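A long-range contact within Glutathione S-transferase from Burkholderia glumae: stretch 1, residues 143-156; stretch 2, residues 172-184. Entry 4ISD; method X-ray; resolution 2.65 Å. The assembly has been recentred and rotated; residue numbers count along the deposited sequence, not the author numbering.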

# COMPACT_ATOMS: atom_id res chain seq x y z
N ALA A 143 -13.83 5.23 12.55
CA ALA A 143 -12.51 4.64 12.41
C ALA A 143 -12.14 3.86 13.68
O ALA A 143 -11.51 2.80 13.62
CB ALA A 143 -11.48 5.72 12.13
N CYS A 144 -12.54 4.41 14.82
CA CYS A 144 -12.34 3.75 16.09
C CYS A 144 -13.05 2.42 16.08
O CYS A 144 -12.48 1.40 16.49
CB CYS A 144 -12.88 4.62 17.23
SG CYS A 144 -11.68 5.81 17.87
N GLU A 145 -14.28 2.44 15.60
CA GLU A 145 -15.13 1.25 15.60
C GLU A 145 -14.54 0.19 14.68
O GLU A 145 -14.43 -0.99 15.04
CB GLU A 145 -16.53 1.64 15.16
CG GLU A 145 -17.49 0.50 14.98
CD GLU A 145 -18.91 1.00 14.78
OE1 GLU A 145 -19.09 2.21 14.48
OE2 GLU A 145 -19.86 0.20 14.94
N LYS A 146 -14.14 0.62 13.49
CA LYS A 146 -13.58 -0.30 12.50
C LYS A 146 -12.29 -0.90 13.04
O LYS A 146 -12.04 -2.10 12.87
CB LYS A 146 -13.34 0.43 11.18
N LEU A 147 -11.49 -0.09 13.71
CA LEU A 147 -10.23 -0.57 14.29
C LEU A 147 -10.48 -1.64 15.36
O LEU A 147 -9.89 -2.71 15.33
CB LEU A 147 -9.42 0.57 14.89
CG LEU A 147 -8.05 0.09 15.36
CD1 LEU A 147 -7.36 -0.62 14.21
CD2 LEU A 147 -7.18 1.22 15.92
N LEU A 148 -11.39 -1.35 16.28
CA LEU A 148 -11.64 -2.29 17.37
C LEU A 148 -12.23 -3.59 16.86
O LEU A 148 -11.88 -4.66 17.34
CB LEU A 148 -12.55 -1.66 18.42
CG LEU A 148 -12.73 -2.50 19.68
CD1 LEU A 148 -11.41 -2.66 20.38
CD2 LEU A 148 -13.74 -1.84 20.57
N SER A 149 -13.12 -3.49 15.88
CA SER A 149 -13.76 -4.67 15.31
C SER A 149 -12.75 -5.55 14.58
O SER A 149 -12.83 -6.77 14.66
CB SER A 149 -14.88 -4.26 14.36
OG SER A 149 -15.49 -5.42 13.81
N ALA A 150 -11.81 -4.93 13.87
CA ALA A 150 -10.76 -5.69 13.21
C ALA A 150 -9.91 -6.41 14.26
O ALA A 150 -9.59 -7.59 14.11
CB ALA A 150 -9.89 -4.78 12.36
N ALA A 151 -9.54 -5.68 15.31
CA ALA A 151 -8.71 -6.22 16.38
C ALA A 151 -9.38 -7.42 17.05
O ALA A 151 -8.74 -8.44 17.30
CB ALA A 151 -8.40 -5.15 17.41
N ASP A 152 -10.68 -7.29 17.32
CA ASP A 152 -11.42 -8.35 17.99
C ASP A 152 -11.52 -9.58 17.10
O ASP A 152 -11.49 -10.71 17.59
CB ASP A 152 -12.80 -7.85 18.41
CG ASP A 152 -13.54 -8.83 19.31
OD1 ASP A 152 -14.29 -9.68 18.78
OD2 ASP A 152 -13.38 -8.76 20.55
N ARG A 153 -11.62 -9.37 15.79
CA ARG A 153 -11.78 -10.48 14.85
C ARG A 153 -10.47 -11.22 14.52
O ARG A 153 -10.49 -12.43 14.29
CB ARG A 153 -12.47 -10.00 13.56
N LEU A 154 -9.34 -10.51 14.50
CA LEU A 154 -8.08 -11.05 14.00
C LEU A 154 -7.12 -11.51 15.08
O LEU A 154 -6.24 -12.33 14.83
CB LEU A 154 -7.35 -10.00 13.15
CG LEU A 154 -8.02 -9.41 11.92
CD1 LEU A 154 -7.11 -8.35 11.32
CD2 LEU A 154 -8.34 -10.49 10.90
N ILE A 155 -7.26 -10.94 16.28
CA ILE A 155 -6.39 -11.31 17.39
C ILE A 155 -6.99 -12.40 18.27
O ILE A 155 -8.13 -12.29 18.72
CB ILE A 155 -6.07 -10.10 18.26
CG1 ILE A 155 -5.40 -9.02 17.42
CG2 ILE A 155 -5.20 -10.51 19.45
CD1 ILE A 155 -5.41 -7.64 18.06
N ASP A 156 -6.22 -13.46 18.50
CA ASP A 156 -6.65 -14.53 19.40
C ASP A 156 -5.49 -14.93 20.32
O ASP A 156 -4.34 -14.95 19.89
CB ASP A 156 -7.15 -15.75 18.61
CG ASP A 156 -8.13 -16.60 19.42
OD1 ASP A 156 -9.04 -16.02 20.06
OD2 ASP A 156 -8.00 -17.84 19.42
N ASP A 172 2.95 -3.58 12.27
CA ASP A 172 2.16 -2.47 11.76
C ASP A 172 0.84 -2.36 12.48
O ASP A 172 0.41 -1.26 12.86
CB ASP A 172 1.91 -2.66 10.26
CG ASP A 172 3.14 -2.39 9.44
OD1 ASP A 172 4.11 -1.83 10.01
OD2 ASP A 172 3.12 -2.71 8.23
N PHE A 173 0.20 -3.51 12.67
CA PHE A 173 -1.08 -3.58 13.37
C PHE A 173 -0.93 -3.11 14.81
O PHE A 173 -1.72 -2.29 15.30
CB PHE A 173 -1.62 -5.01 13.36
CG PHE A 173 -3.09 -5.10 13.60
CD1 PHE A 173 -3.92 -4.03 13.30
CD2 PHE A 173 -3.66 -6.26 14.11
CE1 PHE A 173 -5.28 -4.11 13.50
CE2 PHE A 173 -5.02 -6.34 14.34
CZ PHE A 173 -5.83 -5.26 14.03
N ALA A 174 0.10 -3.62 15.49
CA ALA A 174 0.32 -3.32 16.89
C ALA A 174 0.55 -1.84 17.09
O ALA A 174 -0.04 -1.24 18.00
CB ALA A 174 1.48 -4.12 17.43
N LEU A 175 1.38 -1.24 16.24
CA LEU A 175 1.55 0.22 16.27
C LEU A 175 0.22 0.94 16.12
O LEU A 175 -0.10 1.82 16.92
CB LEU A 175 2.53 0.70 15.20
CG LEU A 175 3.89 0.02 15.36
CD1 LEU A 175 4.96 0.61 14.44
CD2 LEU A 175 4.31 0.07 16.81
N MET A 176 -0.57 0.55 15.12
CA MET A 176 -1.85 1.22 14.86
C MET A 176 -2.81 1.04 16.01
O MET A 176 -3.50 1.99 16.40
CB MET A 176 -2.49 0.71 13.56
CG MET A 176 -3.81 1.38 13.16
SD MET A 176 -3.74 3.13 12.66
CE MET A 176 -2.14 3.23 11.86
N LEU A 177 -2.84 -0.16 16.60
CA LEU A 177 -3.75 -0.43 17.72
C LEU A 177 -3.53 0.48 18.93
O LEU A 177 -4.39 0.56 19.80
CB LEU A 177 -3.72 -1.90 18.15
CG LEU A 177 -4.30 -2.89 17.14
CD1 LEU A 177 -4.00 -4.32 17.55
CD2 LEU A 177 -5.81 -2.66 16.94
N ASN A 178 -2.41 1.19 18.97
CA ASN A 178 -2.16 2.11 20.08
C ASN A 178 -3.05 3.35 20.04
O ASN A 178 -3.03 4.16 20.96
CB ASN A 178 -0.67 2.47 20.18
CG ASN A 178 0.14 1.40 20.92
OD1 ASN A 178 0.84 0.58 20.29
ND2 ASN A 178 0.05 1.41 22.25
N ARG A 179 -3.83 3.48 18.97
CA ARG A 179 -4.75 4.61 18.81
C ARG A 179 -6.06 4.33 19.52
O ARG A 179 -6.91 5.22 19.64
CB ARG A 179 -5.03 4.88 17.34
CG ARG A 179 -3.81 5.22 16.51
CD ARG A 179 -3.26 6.59 16.86
NE ARG A 179 -2.28 7.00 15.86
CZ ARG A 179 -1.84 8.24 15.71
NH1 ARG A 179 -0.95 8.53 14.77
NH2 ARG A 179 -2.30 9.20 16.50
N LEU A 180 -6.22 3.09 19.97
CA LEU A 180 -7.44 2.70 20.67
C LEU A 180 -7.53 3.46 21.99
O LEU A 180 -8.62 3.71 22.51
CB LEU A 180 -7.47 1.19 20.90
CG LEU A 180 -7.74 0.35 19.65
CD1 LEU A 180 -7.82 -1.13 20.01
CD2 LEU A 180 -9.04 0.81 19.00
N VAL A 181 -6.37 3.85 22.51
CA VAL A 181 -6.28 4.59 23.75
C VAL A 181 -7.05 5.92 23.68
O VAL A 181 -7.53 6.42 24.71
CB VAL A 181 -4.80 4.82 24.18
CG1 VAL A 181 -4.17 5.90 23.34
CG2 VAL A 181 -4.72 5.18 25.63
N ALA A 182 -7.19 6.48 22.48
CA ALA A 182 -7.87 7.77 22.31
C ALA A 182 -9.37 7.63 22.02
O ALA A 182 -10.09 8.63 21.92
CB ALA A 182 -7.20 8.59 21.22
N CYS A 183 -9.83 6.39 21.90
CA CYS A 183 -11.23 6.11 21.60
C CYS A 183 -12.05 6.03 22.88
O CYS A 183 -11.58 6.40 23.96
CB CYS A 183 -11.37 4.81 20.80
SG CYS A 183 -10.49 4.79 19.18
N GLY A 184 -13.28 5.55 22.76
CA GLY A 184 -14.20 5.55 23.88
C GLY A 184 -14.94 4.24 24.04
O GLY A 184 -15.98 4.18 24.70

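Residues 143-154 are helical and continue a helix that begins earlier in the chain. Ile-155 is the first residue to leave helical phi/psi. Stretch 2 enters at Asp-172 already in a helix that begins earlier in the chain, and a 3-10 segment spans residues 178-182. The change shows in the hydrogen bonds. Leu-177 N bonds to Phe-173 O, four residues back, at 2.7 Å. Arg-179 N bonds to Met-176 O, three residues back, at 3.0 Å. The two helix axes run at 135° to each other and approach to 11.4 Å. That spacing leaves room for large side chains between them. The backbones come closer at Cys-144 and Cys-183, whose CA atoms are 6.1 Å apart.

No hydrogen bond crosses between the stretches. One disulfide and a set of apolar contacts hold them together, burying 512 Å² over both sides.

The disulfide joins Cys-144 SG to Cys-183 SG at 2.0 Å, with chi3 of -85°, close to the relaxed value for such a bond. Both cysteines direct CB toward the other stretch, and both have chi1 in the m well. The link ties the helix of stretch 1 to the residue just after the 3-10 segment.

Leu-147 has the largest area covered by the opposing stretch, 100 Å². Its CD1 lies 3.7 Å from Leu-177 CD2, and its CD2 lies 3.6 Å from Leu-180 CD2. The branched leucine thus fills the space between several apolar partners. The CA-to-CB bonds of Leu-177 and Leu-180 point sideways, but their side-chain ends come nearer to stretch 1. Leu-180 also meets Leu-148, with CD1 to CD1 at 3.9 Å.

Phe-173 is the knob of the packing. Its ring sits among Leu-147, Ala-150, Ala-151 and Leu-154. Phe-173 CZ is 3.8 Å from Ala-151 CA, so the ring reaches the helix backbone. The alanines, with only a methyl each, leave space for this approach. Ala-150 C lies at the ring edge, 4.2 Å from Phe-173 CZ. Leu-147 CD1 is 4.1 Å from Phe-173 CE1, and Leu-154 CD1 is 4.2 Å from Phe-173 CE2.

Ile-155 extends the apolar patch past the helix. Its CD1 is 4.0 Å from Phe-173 CE2 and 3.6 Å from Leu-177 CD1. Ala-151 CB packs against Leu-177 CD2 at 3.6 Å.

The charged and polar groups of Glu-145, Ser-149, Asp-152 and Arg-179 make no contact across the stretches. The CA-to-CB bond of Glu-145 points away, and Ser-149 and Asp-152 are exposed and out of reach. Arg-179 starts toward stretch 1, but its end leads away.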